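Local coordinates for digeranylgeranylglycerophospholipid reductase (PDB 3ATR), which reduces the double bonds of the geranylgeranyl chains in archaeal lipid precursors, using bound FAD, to give the saturated phytanyl chains of archaeal membranes, at residues L276-W281 with S432-W437. Residues are numbered along the deposited sequence; the frame is centred on the assembly and turned at random.
Sequences LYTMAW and SSLGSW
With CG of Leu434 trans to the backbone N (chi1 174°), the branch point is carried on in the direction its CB already takes, toward residues 277-281, and the two methyls divide the surface there. Branch CD2 comes down on Thr278, 3.8 Å from Thr278 CG2, the two side chains meeting at roughly a right angle. It also reaches the six-membered ring of Trp281, where CZ3 lies 4.1 Å from Leu434 CD2. The other methyl, Leu434 CD1, rests 3.7 Å from the carbonyl oxygen Tyr277 O.

One turn further on, chi1 of Trp437 is again trans (172°) and chi2 near perpendicular (89°), which together place the benzo end of the indole at Tyr277. Trp437 CZ3 sits 3.7 Å from Tyr277 CD1, the two ring planes nearly at right angles though the approach is oblique, and 3.8 Å from Tyr277 O. No hydrogen bond joins the two segments; they meet through side-chain packing and carbon contacts to Tyr277 O. The polar atoms are tied off around them: Tyr277 O by the hydroxyl of Tyr427, Trp437 NE1 by Leu423 O, Tyr277 OH by Arg274.

Well away from the FAD and lipid sites, the contact lays the start of helix 434-451 against the turn leading into strand 280-281, an outermost strand of the sheet whose strand 9-12 leads into the GxGxxG turn of what is probably the Rossmann-type FAD-binding fold. Tyr277 runs on along helix 434-451 to Val441 and Leu445, Met279 packs on helix 332-355, and edge-to-face contacts with Tyr424 and Tyr427 tie Trp437 to the end of helix 410-425 and the residues that follow it.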
loop_
_atom_site.group_PDB
_atom_site.type_symbol
_atom_site.label_atom_id
_atom_site.label_comp_id
_atom_site.label_asym_id
_atom_site.label_seq_id
_atom_site.Cartn_x
_atom_site.Cartn_y
_atom_site.Cartn_z
ATOM N N LEU A 276 2.979 -5.859 8.385
ATOM C CA LEU A 276 3.076 -6.203 9.828
ATOM C C LEU A 276 3.429 -7.666 10.014
ATOM O O LEU A 276 2.831 -8.541 9.331
ATOM C CB LEU A 276 1.738 -5.950 10.514
ATOM C CG LEU A 276 1.251 -4.628 11.087
ATOM C CD1 LEU A 276 0.026 -4.859 11.946
ATOM C CD2 LEU A 276 2.343 -3.926 11.894
ATOM N N TYR A 277 4.379 -7.993 10.897
ATOM C CA TYR A 277 4.768 -9.380 11.027
ATOM C C TYR A 277 3.605 -10.315 11.336
ATOM O O TYR A 277 3.581 -11.461 10.887
ATOM C CB TYR A 277 5.849 -9.566 12.098
ATOM C CG TYR A 277 7.197 -9.027 11.604
ATOM C CD1 TYR A 277 7.812 -9.593 10.479
ATOM C CD2 TYR A 277 7.861 -8.002 12.290
ATOM C CE1 TYR A 277 9.068 -9.123 10.009
ATOM C CE2 TYR A 277 9.132 -7.536 11.833
ATOM C CZ TYR A 277 9.711 -8.104 10.701
ATOM O OH TYR A 277 10.960 -7.660 10.250
ATOM N N THR A 278 2.675 -9.839 12.132
ATOM C CA THR A 278 1.341 -10.465 12.193
ATOM C C THR A 278 0.302 -9.375 11.993
ATOM O O THR A 278 0.447 -8.282 12.540
ATOM C CB THR A 278 1.040 -11.246 13.512
ATOM O OG1 THR A 278 -0.311 -11.736 13.414
ATOM C CG2 THR A 278 1.120 -10.366 14.703
ATOM N N MET A 279 -0.711 -9.660 11.139
ATOM C CA MET A 279 -1.845 -8.742 10.934
ATOM C C MET A 279 -3.038 -9.152 11.776
ATOM O O MET A 279 -4.117 -8.601 11.611
ATOM C CB MET A 279 -2.245 -8.730 9.438
ATOM C CG MET A 279 -1.017 -8.178 8.658
ATOM S SD MET A 279 -1.167 -8.493 6.859
ATOM C CE MET A 279 -2.328 -7.212 6.493
ATOM N N ALA A 280 -2.851 -10.152 12.619
ATOM C CA ALA A 280 -3.923 -10.632 13.510
ATOM C C ALA A 280 -3.404 -10.807 14.917
ATOM O O ALA A 280 -2.263 -11.276 15.117
ATOM C CB ALA A 280 -4.439 -12.003 12.995
ATOM N N TRP A 281 -4.249 -10.511 15.900
ATOM C CA TRP A 281 -3.946 -10.878 17.271
ATOM C C TRP A 281 -5.265 -11.110 18.001
ATOM O O TRP A 281 -6.309 -11.188 17.344
ATOM C CB TRP A 281 -3.069 -9.801 17.985
ATOM C CG TRP A 281 -2.262 -10.479 19.138
ATOM C CD1 TRP A 281 -2.371 -10.204 20.490
ATOM C CD2 TRP A 281 -1.279 -11.529 19.019
ATOM N NE1 TRP A 281 -1.494 -10.996 21.190
ATOM C CE2 TRP A 281 -0.853 -11.847 20.328
ATOM C CE3 TRP A 281 -0.749 -12.254 17.936
ATOM C CZ2 TRP A 281 0.117 -12.846 20.596
ATOM C CZ3 TRP A 281 0.222 -13.263 18.192
ATOM C CH2 TRP A 281 0.643 -13.539 19.526
ATOM N N SER A 432 2.510 -19.447 18.185
ATOM C CA SER A 432 3.656 -19.862 19.031
ATOM C C SER A 432 4.995 -19.828 18.251
ATOM O O SER A 432 6.069 -19.823 18.857
ATOM C CB SER A 432 3.438 -21.246 19.641
ATOM O OG SER A 432 3.251 -22.168 18.589
ATOM N N SER A 433 4.914 -19.822 16.926
ATOM C CA SER A 433 6.114 -19.795 16.067
ATOM C C SER A 433 6.458 -18.422 15.502
ATOM O O SER A 433 7.481 -18.265 14.828
ATOM C CB SER A 433 5.974 -20.815 14.933
ATOM O OG SER A 433 5.871 -22.119 15.474
ATOM N N LEU A 434 5.631 -17.419 15.806
ATOM C CA LEU A 434 5.806 -16.091 15.242
ATOM C C LEU A 434 7.199 -15.536 15.583
ATOM O O LEU A 434 7.907 -15.077 14.693
ATOM C CB LEU A 434 4.676 -15.122 15.694
ATOM C CG LEU A 434 4.777 -13.648 15.302
ATOM C CD1 LEU A 434 4.651 -13.579 13.785
ATOM C CD2 LEU A 434 3.691 -12.800 15.992
ATOM N N GLY A 435 7.579 -15.664 16.857
ATOM C CA GLY A 435 8.827 -15.139 17.380
ATOM C C GLY A 435 10.049 -15.668 16.645
ATOM O O GLY A 435 10.908 -14.907 16.215
ATOM N N SER A 436 10.117 -16.988 16.518
ATOM C CA SER A 436 11.213 -17.652 15.831
ATOM C C SER A 436 11.325 -17.181 14.388
ATOM O O SER A 436 12.419 -16.835 13.892
ATOM C CB SER A 436 10.983 -19.162 15.847
ATOM O OG SER A 436 12.167 -19.786 15.402
ATOM N N TRP A 437 10.188 -17.170 13.712
ATOM C CA TRP A 437 10.156 -16.769 12.326
ATOM C C TRP A 437 10.513 -15.278 12.157
ATOM O O TRP A 437 11.271 -14.906 11.239
ATOM C CB TRP A 437 8.782 -17.107 11.746
ATOM C CG TRP A 437 8.522 -16.579 10.349
ATOM C CD1 TRP A 437 8.822 -17.226 9.191
ATOM C CD2 TRP A 437 7.923 -15.323 9.970
ATOM N NE1 TRP A 437 8.446 -16.467 8.106
ATOM C CE2 TRP A 437 7.886 -15.298 8.551
ATOM C CE3 TRP A 437 7.386 -14.240 10.681
ATOM C CZ2 TRP A 437 7.371 -14.232 7.830
ATOM C CZ3 TRP A 437 6.835 -13.154 9.947
ATOM C CH2 TRP A 437 6.862 -13.160 8.530
#